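Local coordinates for protein transcriptional regulator I2 (Pseudomonas fluorescens A506, PDB 4MO7) that belongs to the TetR family of transcriptional regulators, probably binds DNA through a helix-turn-helix domain, and acts as a superantigen associated with Crohn's disease, at residues A79-T84 against A126-E131; S100-R105 against G159-A164; R105-I110 against E199-A204; I153-L158 against D170-R175. One frame throughout, in Å; residues are numbered along the deposited sequence.

Contact 1: residues A79-T84 against A126-E131; sequences AVMEET and AVLVYE
V80 and M81 meet V127, L128 and E131 where helix 73-97 passes helix 122-130. The contact belongs to the all-helical TetR-family fold. Helix 73-97 starts next to the DNA-binding helices and runs on into the C-terminal domain, so this contact ties its early part to that domain. The local axes come within 9.2 Å and are inclined at 120°. M81 does most of the work. Its chi1 (-63°) sets CG anti to the carbonyl carbon; the extended chain beyond it carries SD and CE over the last turn of helix 122-130. On the way its CG lies 4.0 Å from L128 CA, and its SD lies 4.1 Å from L128 CG. The two side chains are set obliquely to each other. L128 CD1 comes back to M81 CB at 4.1 Å. V80 and V127 form a second, lighter point. They meet at about a right angle through one methyl each, with V80 CG1 4.1 Å from V127 CG1. W132, L135 and V143 also pack on M81, and F42 of helix 30-45 packs on V127, so the site is buried. E131 lies just past the end of helix 122-130. Its carboxylate turns away from helix 73-97 and accepts from F47 N and S134 OG. What it offers to M81 is mainly backbone. The methyl CE of M81 lies 3.8 Å from V127 O and 3.7 Å from E131 O.

Contact 2: residues S100-R105 against G159-A164; sequences STVRER and GEAKAA
V102 and R105 lie on the first turn of helix 102-110 and face E160, A161 and A164 near the C-terminal end of helix 137-163. The contact joins the start of one helix of the TetR-like C-terminal domain to the end of another, at the protein surface. T101 is the N-cap of helix 102-110. Its OG1 accepts from E104 N at 3.3 Å, which closes the first turn. V102 then points at the other helix and sets its two methyls on alanines one turn apart. Its CG1 rests on A161 CB at 3.7 Å, and its CG2 lies 4.0 Å from A164 CB. Y166 also packs on V102. R103 and E104 look elsewhere. R103 NH2 forms a salt bridge to E104 OE2 at 2.8 Å, and R103 NH1 forms another to D212. R105 ends the segment and carries the polar half of the contact. Its chain bends at chi3 (62°), which sets NE toward E160. The guanidinium takes the carboxylate side-on. NE donates to OE2 of E160 at 2.7 Å with an N-H...O angle of 153°, and NH2 donates to OE1 of E160 at 3.0 Å. Each oxygen uses its syn lone pair. The two flat groups are not quite coplanar, being 23° apart. E160 OE1 also accepts from Q156 NE2, one turn back on its own helix. The paired bonds restrict rotation of both groups, and the neighbouring positive charge would be expected to keep E160 ionised.

Contact 3: residues R105-I110 against E199-A204; sequences RVLALI and ELAEEA
L107 and I110 reach from helix 102-110 to the alanine face of helix 197-208, at A201 and A204. The local axes are 9.3 Å apart at closest and are inclined at 129°. L107 does not aim its CB at the other helix, yet its end arrives there. CG is anti to the backbone N (chi1 -177°), and chi2 of 60° then swings CD1 over the backbone of A201. CD1 lies 3.6 Å from A201 O and 3.8 Å from A201 CB. I110 has its CB directed toward helix 197-208. Its CG2 is the branch anti to the backbone N, and it settles between the two alanines. It is 3.8 Å from A201 CA and 3.7 Å from A204 CB. CG1 goes beside the backbone N instead and carries CD1 to 4.1 Å from A204 CB. A201 CB is thus met by both L107 CD1 and I110 CG2. The small alanines let the branched side chains lie close to the helix backbone. The second subunit also reaches this helix: its F177 packs on L200 and A204, and its D170 N donates to E203 OE1. This agrees with the usual TetR-family dimer, built from C-terminal helices. The side chains that meet here are apolar. With no polar bond between the segments, the contact should depend on methyl fit and burial.

Contact 4: residues I153-L158 against D170-R175; sequences IWLQVL and DVFITR
W154 and R175 stack where helix 137-163 passes helix 171-183, two successive helices of the TetR-like C-terminal domain joined by a short loop. The cation-pi pair is the main feature. The guanidinium of R175 lies flat over one face of the indole, with the planes 10° apart. R175 CZ sits 3.4 Å from the centroid of the five-membered ring and 4° off its normal. R175 NH1 lies over the shared bond and the six-membered ring, 3.2 Å from W154 CE2, while NH2 lies nearer W154 NE1 and CD1. A bend at chi2 (60°) brings R175 CD beside W154 CG and CD2. Salt bridges add to this hold. R175 NE pairs with E151 and R175 NH2 with E113. These acidic partners hold the flat group in place and would be expected to offset its charge. Apolar contacts continue along the helices. L158 CD1 touches R175 CB at 3.7 Å, and L158 CB touches V171 CG1 at 3.8 Å. L155 CD2 also approaches V171, and it meets F172 obliquely, 3.9 Å from F172 CD1. Hydrogen bonds within 170-175 shape the start of its helix. D170 is the N-cap. Its OD1 accepts from I173 N at 3.0 Å through the anti lone pair, and more weakly from F172 N. D170 O takes two donors from T174 on opposite faces of the carbonyl plane: the backbone N, and OG1 of T174 at 2.7 Å.

Contacts 2, 3 and 4 cluster in one part of the C-terminal domain, with centres 11 to 14 Å apart. Contacts 2 and 3 share R105 and helix 102-110, and contacts 2 and 4 share helix 137-163. They also touch directly: V106 CG2 lies 4.1 Å from A161 CB, V171 CG2 lies 3.6 Å from K162 CB, and L109 O lies 3.3 Å from W154 CZ2. Contacts 3 and 4 both reach the second subunit. Contact 1 stands apart, nearer the DNA-binding end, with its centre 24 Å from those of contacts 3 and 4. The side chain of V80 there is about 10 Å from a bound magnesium ion.

Contact 1: residues A79-T84 against A126-E131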
loop_
_atom_site.group_PDB
_atom_site.type_symbol
_atom_site.label_atom_id
_atom_site.label_comp_id
_atom_site.label_asym_id
_atom_site.label_seq_id
_atom_site.Cartn_x
_atom_site.Cartn_y
_atom_site.Cartn_z
ATOM N N ALA A 79 -12.831 -6.485 20.926
ATOM C CA ALA A 79 -13.264 -7.886 20.766
ATOM C C ALA A 79 -13.756 -8.129 19.357
ATOM O O ALA A 79 -13.530 -9.220 18.826
ATOM C CB ALA A 79 -14.372 -8.242 21.776
ATOM N N VAL A 80 -14.407 -7.161 18.734
ATOM C CA VAL A 80 -14.821 -7.325 17.308
ATOM C C VAL A 80 -13.569 -7.560 16.483
ATOM O O VAL A 80 -13.507 -8.459 15.630
ATOM C CB VAL A 80 -15.554 -6.077 16.817
ATOM C CG1 VAL A 80 -15.720 -6.033 15.307
ATOM C CG2 VAL A 80 -16.918 -5.998 17.523
ATOM N N MET A 81 -12.535 -6.769 16.733
ATOM C CA MET A 81 -11.324 -6.915 15.934
ATOM C C MET A 81 -10.601 -8.220 16.259
ATOM O O MET A 81 -10.076 -8.896 15.365
ATOM C CB MET A 81 -10.420 -5.719 16.145
ATOM C CG MET A 81 -11.062 -4.400 15.681
ATOM S SD MET A 81 -9.729 -3.178 15.678
ATOM C CE MET A 81 -10.617 -1.671 15.361
ATOM N N GLU A 82 -10.566 -8.593 17.528
ATOM C CA GLU A 82 -9.928 -9.861 17.893
ATOM C C GLU A 82 -10.644 -11.039 17.242
ATOM O O GLU A 82 -10.013 -11.975 16.716
ATOM C CB GLU A 82 -9.909 -10.031 19.413
ATOM C CG GLU A 82 -8.872 -9.169 20.135
ATOM C CD GLU A 82 -8.917 -9.441 21.642
ATOM O OE1 GLU A 82 -7.953 -9.114 22.344
ATOM O OE2 GLU A 82 -9.933 -9.983 22.124
ATOM N N GLU A 83 -11.973 -11.020 17.292
ATOM C CA GLU A 83 -12.743 -12.112 16.666
ATOM C C GLU A 83 -12.419 -12.269 15.203
ATOM O O GLU A 83 -12.310 -13.397 14.714
ATOM C CB GLU A 83 -14.255 -11.839 16.718
ATOM C CG GLU A 83 -14.916 -12.144 18.018
ATOM C CD GLU A 83 -14.668 -13.566 18.448
ATOM O OE1 GLU A 83 -15.197 -14.497 17.791
ATOM O OE2 GLU A 83 -13.918 -13.743 19.432
ATOM N N THR A 84 -12.308 -11.157 14.482
ATOM C CA THR A 84 -12.011 -11.229 13.046
ATOM C C THR A 84 -10.669 -11.837 12.779
ATOM O O THR A 84 -10.516 -12.635 11.837
ATOM C CB THR A 84 -12.005 -9.833 12.379
ATOM O OG1 THR A 84 -13.195 -9.143 12.750
ATOM C CG2 THR A 84 -11.938 -9.961 10.839
ATOM N N ALA A 126 -13.770 -4.956 8.067
ATOM C CA ALA A 126 -13.869 -3.579 7.630
ATOM C C ALA A 126 -13.792 -2.666 8.838
ATOM O O ALA A 126 -13.325 -1.528 8.735
ATOM C CB ALA A 126 -15.192 -3.352 6.861
ATOM N N VAL A 127 -14.256 -3.170 9.983
ATOM C CA VAL A 127 -14.196 -2.391 11.205
ATOM C C VAL A 127 -12.724 -2.251 11.614
ATOM O O VAL A 127 -12.274 -1.179 12.002
ATOM C CB VAL A 127 -15.072 -3.007 12.334
ATOM C CG1 VAL A 127 -14.721 -2.398 13.671
ATOM C CG2 VAL A 127 -16.571 -2.828 12.051
ATOM N N LEU A 128 -11.970 -3.338 11.485
ATOM C CA LEU A 128 -10.559 -3.365 11.892
ATOM C C LEU A 128 -9.774 -2.314 11.124
ATOM O O LEU A 128 -8.937 -1.599 11.672
ATOM C CB LEU A 128 -9.958 -4.780 11.707
ATOM C CG LEU A 128 -8.503 -4.906 12.189
ATOM C CD1 LEU A 128 -8.229 -6.302 12.680
ATOM C CD2 LEU A 128 -7.480 -4.542 11.098
ATOM N N VAL A 129 -10.074 -2.193 9.848
ATOM C CA VAL A 129 -9.317 -1.308 8.984
ATOM C C VAL A 129 -9.686 0.146 9.223
ATOM O O VAL A 129 -8.813 0.999 9.405
ATOM C CB VAL A 129 -9.521 -1.715 7.500
ATOM C CG1 VAL A 129 -8.861 -0.706 6.587
ATOM C CG2 VAL A 129 -8.980 -3.191 7.247
ATOM N N TYR A 130 -10.981 0.452 9.275
ATOM C CA TYR A 130 -11.358 1.852 9.419
ATOM C C TYR A 130 -11.513 2.403 10.804
ATOM O O TYR A 130 -11.484 3.634 10.949
ATOM C CB TYR A 130 -12.615 2.166 8.593
ATOM C CG TYR A 130 -12.351 1.993 7.127
ATOM C CD1 TYR A 130 -11.409 2.782 6.476
ATOM C CD2 TYR A 130 -13.012 1.015 6.392
ATOM C CE1 TYR A 130 -11.147 2.613 5.131
ATOM C CE2 TYR A 130 -12.760 0.850 5.040
ATOM C CZ TYR A 130 -11.826 1.645 4.419
ATOM O OH TYR A 130 -11.582 1.468 3.077
ATOM N N GLU A 131 -11.661 1.528 11.814
ATOM C CA GLU A 131 -11.887 2.011 13.177
ATOM C C GLU A 131 -10.666 1.802 14.053
ATOM O O GLU A 131 -10.700 2.017 15.274
ATOM C CB GLU A 131 -13.106 1.348 13.826
ATOM C CG GLU A 131 -14.431 1.598 13.128
ATOM C CD GLU A 131 -14.865 3.049 13.209
ATOM O OE1 GLU A 131 -14.241 3.869 13.940
ATOM O OE2 GLU A 131 -15.823 3.389 12.516
#

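Contact 2: residues S100-R105 against G159-A164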
loop_
_atom_site.group_PDB
_atom_site.type_symbol
_atom_site.label_atom_id
_atom_site.label_comp_id
_atom_site.label_asym_id
_atom_site.label_seq_id
_atom_site.Cartn_x
_atom_site.Cartn_y
_atom_site.Cartn_z
ATOM N N SER A 100 -0.601 -30.253 1.312
ATOM C CA SER A 100 0.486 -31.193 1.612
ATOM C C SER A 100 1.799 -30.839 0.905
ATOM O O SER A 100 2.823 -31.467 1.151
ATOM C CB SER A 100 0.070 -32.621 1.201
ATOM O OG SER A 100 -0.220 -32.719 -0.201
ATOM N N THR A 101 1.771 -29.855 0.009
ATOM C CA THR A 101 2.984 -29.489 -0.715
ATOM C C THR A 101 3.338 -28.052 -0.452
ATOM O O THR A 101 2.458 -27.268 -0.078
ATOM C CB THR A 101 2.811 -29.631 -2.230
ATOM O OG1 THR A 101 1.688 -28.845 -2.658
ATOM C CG2 THR A 101 2.571 -31.099 -2.602
ATOM N N VAL A 102 4.608 -27.704 -0.627
ATOM C CA VAL A 102 5.015 -26.289 -0.462
ATOM C C VAL A 102 4.176 -25.327 -1.314
ATOM O O VAL A 102 3.711 -24.275 -0.833
ATOM C CB VAL A 102 6.522 -26.078 -0.819
ATOM C CG1 VAL A 102 6.857 -24.568 -1.042
ATOM C CG2 VAL A 102 7.431 -26.724 0.246
ATOM N N ARG A 103 3.996 -25.638 -2.599
ATOM C CA ARG A 103 3.262 -24.750 -3.439
ATOM C C ARG A 103 1.821 -24.559 -2.973
ATOM O O ARG A 103 1.312 -23.443 -3.024
ATOM C CB ARG A 103 3.353 -25.120 -4.934
ATOM C CG ARG A 103 2.564 -26.345 -5.347
ATOM C CD ARG A 103 1.221 -25.888 -5.931
ATOM N NE ARG A 103 1.344 -25.295 -7.253
ATOM C CZ ARG A 103 0.349 -24.684 -7.878
ATOM N NH1 ARG A 103 0.548 -24.147 -9.069
ATOM N NH2 ARG A 103 -0.853 -24.609 -7.314
ATOM N N GLU A 104 1.169 -25.623 -2.500
ATOM C CA GLU A 104 -0.195 -25.468 -2.054
ATOM C C GLU A 104 -0.280 -24.722 -0.708
ATOM O O GLU A 104 -1.290 -24.049 -0.457
ATOM C CB GLU A 104 -0.919 -26.801 -2.034
ATOM C CG GLU A 104 -1.279 -27.228 -3.508
ATOM C CD GLU A 104 -2.433 -26.380 -4.103
ATOM O OE1 GLU A 104 -3.530 -26.375 -3.518
ATOM O OE2 GLU A 104 -2.271 -25.713 -5.155
ATOM N N ARG A 105 0.737 -24.874 0.131
ATOM C CA ARG A 105 0.708 -24.185 1.437
ATOM C C ARG A 105 0.928 -22.693 1.228
ATOM O O ARG A 105 0.223 -21.878 1.804
ATOM C CB ARG A 105 1.757 -24.776 2.377
ATOM C CG ARG A 105 1.383 -26.230 2.759
ATOM C CD ARG A 105 2.481 -27.012 3.476
ATOM N NE ARG A 105 2.858 -26.438 4.751
ATOM C CZ ARG A 105 2.170 -26.598 5.884
ATOM N NH1 ARG A 105 1.040 -27.318 5.914
ATOM N NH2 ARG A 105 2.621 -26.039 6.990
ATOM N N GLY A 159 9.263 -20.045 5.494
ATOM C CA GLY A 159 10.504 -20.664 5.925
ATOM C C GLY A 159 10.608 -22.066 5.359
ATOM O O GLY A 159 11.706 -22.487 4.941
ATOM N N GLU A 160 9.490 -22.799 5.356
ATOM C CA GLU A 160 9.471 -24.124 4.679
ATOM C C GLU A 160 9.825 -24.019 3.195
ATOM O O GLU A 160 10.609 -24.832 2.649
ATOM C CB GLU A 160 8.070 -24.753 4.742
ATOM C CG GLU A 160 7.630 -25.152 6.096
ATOM C CD GLU A 160 6.110 -25.464 6.143
ATOM O OE1 GLU A 160 5.580 -25.538 7.252
ATOM O OE2 GLU A 160 5.434 -25.633 5.087
ATOM N N ALA A 161 9.227 -23.040 2.528
ATOM C CA ALA A 161 9.496 -22.797 1.096
ATOM C C ALA A 161 10.948 -22.512 0.831
ATOM O O ALA A 161 11.488 -23.034 -0.149
ATOM C CB ALA A 161 8.629 -21.674 0.506
ATOM N N LYS A 162 11.551 -21.670 1.676
ATOM C CA LYS A 162 12.951 -21.289 1.558
ATOM C C LYS A 162 13.799 -22.564 1.741
ATOM O O LYS A 162 14.734 -22.800 0.991
ATOM C CB LYS A 162 13.284 -20.302 2.685
ATOM C CG LYS A 162 14.755 -19.872 2.777
ATOM C CD LYS A 162 15.159 -19.017 1.593
ATOM C CE LYS A 162 16.521 -18.277 1.800
ATOM N NZ LYS A 162 16.815 -17.576 0.508
ATOM N N ALA A 163 13.504 -23.348 2.788
ATOM C CA ALA A 163 14.242 -24.597 3.022
ATOM C C ALA A 163 14.172 -25.577 1.849
ATOM O O ALA A 163 15.172 -26.232 1.562
ATOM C CB ALA A 163 13.798 -25.277 4.352
ATOM N N ALA A 164 13.008 -25.716 1.192
ATOM C CA ALA A 164 12.854 -26.596 0.011
ATOM C C ALA A 164 13.428 -26.010 -1.296
ATOM O O ALA A 164 13.412 -26.684 -2.331
ATOM C CB ALA A 164 11.374 -26.962 -0.199
#

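Contact 3: residues R105-I110 against E199-A204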
loop_
_atom_site.group_PDB
_atom_site.type_symbol
_atom_site.label_atom_id
_atom_site.label_comp_id
_atom_site.label_asym_id
_atom_site.label_seq_id
_atom_site.Cartn_x
_atom_site.Cartn_y
_atom_site.Cartn_z
ATOM N N ARG A 105 0.737 -24.874 0.131
ATOM C CA ARG A 105 0.708 -24.185 1.437
ATOM C C ARG A 105 0.928 -22.693 1.228
ATOM O O ARG A 105 0.223 -21.878 1.804
ATOM C CB ARG A 105 1.757 -24.776 2.377
ATOM C CG ARG A 105 1.383 -26.230 2.759
ATOM C CD ARG A 105 2.481 -27.012 3.476
ATOM N NE ARG A 105 2.858 -26.438 4.751
ATOM C CZ ARG A 105 2.170 -26.598 5.884
ATOM N NH1 ARG A 105 1.040 -27.318 5.914
ATOM N NH2 ARG A 105 2.621 -26.039 6.990
ATOM N N VAL A 106 1.915 -22.311 0.430
ATOM C CA VAL A 106 2.075 -20.871 0.086
ATOM C C VAL A 106 0.799 -20.319 -0.585
ATOM O O VAL A 106 0.327 -19.257 -0.244
ATOM C CB VAL A 106 3.351 -20.594 -0.783
ATOM C CG1 VAL A 106 3.519 -19.118 -1.066
ATOM C CG2 VAL A 106 4.613 -21.111 -0.042
ATOM N N LEU A 107 0.226 -21.060 -1.548
ATOM C CA LEU A 107 -0.966 -20.592 -2.204
ATOM C C LEU A 107 -2.113 -20.458 -1.240
ATOM O O LEU A 107 -2.897 -19.517 -1.359
ATOM C CB LEU A 107 -1.324 -21.553 -3.360
ATOM C CG LEU A 107 -2.540 -21.077 -4.143
ATOM C CD1 LEU A 107 -2.317 -19.678 -4.772
ATOM C CD2 LEU A 107 -2.877 -22.142 -5.230
ATOM N N ALA A 108 -2.213 -21.380 -0.274
ATOM C CA ALA A 108 -3.305 -21.284 0.689
ATOM C C ALA A 108 -3.223 -19.971 1.461
ATOM O O ALA A 108 -4.260 -19.344 1.732
ATOM C CB ALA A 108 -3.240 -22.455 1.675
ATOM N N LEU A 109 -2.024 -19.597 1.922
ATOM C CA LEU A 109 -1.939 -18.339 2.669
ATOM C C LEU A 109 -2.217 -17.148 1.781
ATOM O O LEU A 109 -2.874 -16.223 2.197
ATOM C CB LEU A 109 -0.567 -18.176 3.286
ATOM C CG LEU A 109 -0.103 -19.335 4.223
ATOM C CD1 LEU A 109 1.057 -18.806 5.084
ATOM C CD2 LEU A 109 -1.227 -19.745 5.118
ATOM N N ILE A 110 -1.713 -17.148 0.537
ATOM C CA ILE A 110 -1.996 -16.038 -0.402
ATOM C C ILE A 110 -3.496 -15.900 -0.660
ATOM O O ILE A 110 -4.067 -14.805 -0.612
ATOM C CB ILE A 110 -1.262 -16.303 -1.717
ATOM C CG1 ILE A 110 0.234 -16.071 -1.515
ATOM C CG2 ILE A 110 -1.749 -15.353 -2.821
ATOM C CD1 ILE A 110 1.094 -16.536 -2.720
ATOM N N GLU A 199 -7.284 -16.644 -9.791
ATOM C CA GLU A 199 -6.256 -16.329 -10.780
ATOM C C GLU A 199 -5.247 -15.336 -10.228
ATOM O O GLU A 199 -4.045 -15.477 -10.455
ATOM C CB GLU A 199 -6.914 -15.792 -12.037
ATOM C CG GLU A 199 -7.613 -16.937 -12.778
ATOM C CD GLU A 199 -8.550 -16.429 -13.881
ATOM O OE1 GLU A 199 -8.805 -15.211 -13.948
ATOM O OE2 GLU A 199 -9.049 -17.259 -14.672
ATOM N N LEU A 200 -5.753 -14.340 -9.490
ATOM C CA LEU A 200 -4.873 -13.350 -8.837
ATOM C C LEU A 200 -3.913 -14.048 -7.855
ATOM O O LEU A 200 -2.701 -13.762 -7.817
ATOM C CB LEU A 200 -5.730 -12.292 -8.126
ATOM C CG LEU A 200 -4.993 -11.121 -7.444
ATOM C CD1 LEU A 200 -4.234 -10.241 -8.482
ATOM C CD2 LEU A 200 -5.946 -10.282 -6.607
ATOM N N ALA A 201 -4.448 -14.980 -7.068
ATOM C CA ALA A 201 -3.617 -15.712 -6.084
ATOM C C ALA A 201 -2.559 -16.553 -6.809
ATOM O O ALA A 201 -1.418 -16.616 -6.396
ATOM C CB ALA A 201 -4.534 -16.611 -5.175
ATOM N N GLU A 202 -2.946 -17.208 -7.901
ATOM C CA GLU A 202 -2.008 -17.950 -8.736
ATOM C C GLU A 202 -0.901 -17.086 -9.307
ATOM O O GLU A 202 0.250 -17.520 -9.336
ATOM C CB GLU A 202 -2.795 -18.650 -9.894
ATOM C CG GLU A 202 -3.723 -19.772 -9.302
ATOM C CD GLU A 202 -4.496 -20.585 -10.352
ATOM O OE1 GLU A 202 -4.568 -20.168 -11.528
ATOM O OE2 GLU A 202 -5.039 -21.649 -9.988
ATOM N N GLU A 203 -1.232 -15.878 -9.729
ATOM C CA GLU A 203 -0.226 -14.959 -10.260
ATOM C C GLU A 203 0.685 -14.560 -9.120
ATOM O O GLU A 203 1.887 -14.511 -9.321
ATOM C CB GLU A 203 -0.839 -13.713 -10.881
ATOM C CG GLU A 203 -1.453 -13.909 -12.220
ATOM C CD GLU A 203 -0.410 -14.169 -13.325
ATOM O OE1 GLU A 203 0.738 -13.616 -13.271
ATOM O OE2 GLU A 203 -0.784 -14.930 -14.252
ATOM N N ALA A 204 0.142 -14.325 -7.917
ATOM C CA ALA A 204 1.034 -14.024 -6.771
ATOM C C ALA A 204 1.999 -15.143 -6.438
ATOM O O ALA A 204 3.148 -14.893 -6.104
ATOM C CB ALA A 204 0.249 -13.606 -5.468
#

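Contact 4: residues I153-L158 against D170-R175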
loop_
_atom_site.group_PDB
_atom_site.type_symbol
_atom_site.label_atom_id
_atom_site.label_comp_id
_atom_site.label_asym_id
_atom_site.label_seq_id
_atom_site.Cartn_x
_atom_site.Cartn_y
_atom_site.Cartn_z
ATOM N N ILE A 153 2.539 -17.653 11.239
ATOM C CA ILE A 153 2.110 -18.729 10.302
ATOM C C ILE A 153 2.728 -18.489 8.904
ATOM O O ILE A 153 3.303 -19.414 8.282
ATOM C CB ILE A 153 0.586 -18.755 10.166
ATOM C CG1 ILE A 153 -0.083 -19.252 11.461
ATOM C CG2 ILE A 153 0.176 -19.716 9.049
ATOM C CD1 ILE A 153 -1.593 -19.076 11.301
ATOM N N TRP A 154 2.670 -17.243 8.445
ATOM C CA TRP A 154 3.349 -16.868 7.196
ATOM C C TRP A 154 4.830 -17.158 7.229
ATOM O O TRP A 154 5.412 -17.754 6.270
ATOM C CB TRP A 154 3.188 -15.407 6.870
ATOM C CG TRP A 154 1.923 -15.045 6.206
ATOM C CD1 TRP A 154 0.746 -14.599 6.765
ATOM C CD2 TRP A 154 1.706 -15.117 4.800
ATOM N NE1 TRP A 154 -0.201 -14.363 5.776
ATOM C CE2 TRP A 154 0.374 -14.677 4.549
ATOM C CE3 TRP A 154 2.512 -15.535 3.728
ATOM C CZ2 TRP A 154 -0.162 -14.618 3.252
ATOM C CZ3 TRP A 154 1.987 -15.446 2.442
ATOM C CH2 TRP A 154 0.651 -15.001 2.228
ATOM N N LEU A 155 5.467 -16.806 8.343
ATOM C CA LEU A 155 6.901 -17.036 8.412
ATOM C C LEU A 155 7.215 -18.537 8.450
ATOM O O LEU A 155 8.176 -18.977 7.862
ATOM C CB LEU A 155 7.551 -16.329 9.623
ATOM C CG LEU A 155 7.359 -14.813 9.574
ATOM C CD1 LEU A 155 7.811 -14.128 10.916
ATOM C CD2 LEU A 155 8.109 -14.191 8.370
ATOM N N GLN A 156 6.423 -19.331 9.149
ATOM C CA GLN A 156 6.613 -20.805 9.108
ATOM C C GLN A 156 6.561 -21.365 7.687
ATOM O O GLN A 156 7.482 -22.056 7.257
ATOM C CB GLN A 156 5.554 -21.485 9.976
ATOM C CG GLN A 156 5.468 -23.024 9.894
ATOM C CD GLN A 156 6.709 -23.697 10.471
ATOM O OE1 GLN A 156 7.385 -23.151 11.381
ATOM N NE2 GLN A 156 7.037 -24.889 9.938
ATOM N N VAL A 157 5.501 -21.023 6.976
ATOM C CA VAL A 157 5.267 -21.526 5.622
ATOM C C VAL A 157 6.288 -20.998 4.624
ATOM O O VAL A 157 6.801 -21.773 3.795
ATOM C CB VAL A 157 3.858 -21.176 5.212
ATOM C CG1 VAL A 157 3.566 -21.408 3.662
ATOM C CG2 VAL A 157 2.883 -21.980 6.062
ATOM N N LEU A 158 6.614 -19.703 4.679
ATOM C CA LEU A 158 7.657 -19.203 3.801
ATOM C C LEU A 158 9.028 -19.801 4.194
ATOM O O LEU A 158 9.851 -20.077 3.319
ATOM C CB LEU A 158 7.716 -17.683 3.795
ATOM C CG LEU A 158 6.473 -16.968 3.298
ATOM C CD1 LEU A 158 6.554 -15.445 3.569
ATOM C CD2 LEU A 158 6.322 -17.194 1.772
ATOM N N ASP A 170 15.403 -13.209 1.241
ATOM C CA ASP A 170 15.234 -13.303 2.695
ATOM C C ASP A 170 13.754 -13.510 3.051
ATOM O O ASP A 170 12.823 -12.902 2.436
ATOM C CB ASP A 170 15.768 -12.013 3.299
ATOM C CG ASP A 170 15.618 -11.978 4.768
ATOM O OD1 ASP A 170 14.547 -11.558 5.259
ATOM O OD2 ASP A 170 16.601 -12.368 5.432
ATOM N N VAL A 171 13.495 -14.449 3.981
ATOM C CA VAL A 171 12.116 -14.837 4.243
ATOM C C VAL A 171 11.316 -13.668 4.809
ATOM O O VAL A 171 10.147 -13.480 4.444
ATOM C CB VAL A 171 12.048 -16.004 5.223
ATOM C CG1 VAL A 171 10.618 -16.174 5.712
ATOM C CG2 VAL A 171 12.512 -17.293 4.534
ATOM N N PHE A 172 11.910 -12.888 5.727
ATOM C CA PHE A 172 11.149 -11.844 6.356
ATOM C C PHE A 172 10.874 -10.752 5.355
ATOM O O PHE A 172 9.783 -10.180 5.379
ATOM C CB PHE A 172 11.952 -11.209 7.478
ATOM C CG PHE A 172 12.365 -12.215 8.528
ATOM C CD1 PHE A 172 11.463 -12.563 9.507
ATOM C CD2 PHE A 172 13.619 -12.834 8.477
ATOM C CE1 PHE A 172 11.797 -13.503 10.482
ATOM C CE2 PHE A 172 13.970 -13.785 9.454
ATOM C CZ PHE A 172 13.048 -14.136 10.421
ATOM N N ILE A 173 11.849 -10.472 4.496
ATOM C CA ILE A 173 11.700 -9.360 3.526
ATOM C C ILE A 173 10.713 -9.827 2.438
ATOM O O ILE A 173 9.862 -9.044 1.980
ATOM C CB ILE A 173 13.049 -8.890 2.924
ATOM C CG1 ILE A 173 13.957 -8.283 4.040
ATOM C CG2 ILE A 173 12.788 -7.843 1.768
ATOM C CD1 ILE A 173 13.242 -7.601 5.160
ATOM N N THR A 174 10.784 -11.104 2.078
ATOM C CA THR A 174 9.829 -11.662 1.103
ATOM C C THR A 174 8.417 -11.443 1.655
ATOM O O THR A 174 7.484 -11.030 0.926
ATOM C CB THR A 174 10.066 -13.142 0.851
ATOM O OG1 THR A 174 11.332 -13.290 0.212
ATOM C CG2 THR A 174 8.994 -13.710 -0.079
ATOM N N ARG A 175 8.235 -11.673 2.964
ATOM C CA ARG A 175 6.882 -11.458 3.504
ATOM C C ARG A 175 6.468 -9.969 3.473
ATOM O O ARG A 175 5.320 -9.645 3.100
ATOM C CB ARG A 175 6.790 -12.024 4.934
ATOM C CG ARG A 175 5.487 -11.666 5.693
ATOM C CD ARG A 175 4.223 -12.217 4.927
ATOM N NE ARG A 175 3.031 -11.696 5.664
ATOM C CZ ARG A 175 1.818 -11.525 5.136
ATOM N NH1 ARG A 175 1.598 -11.789 3.833
ATOM N NH2 ARG A 175 0.866 -10.976 5.877
#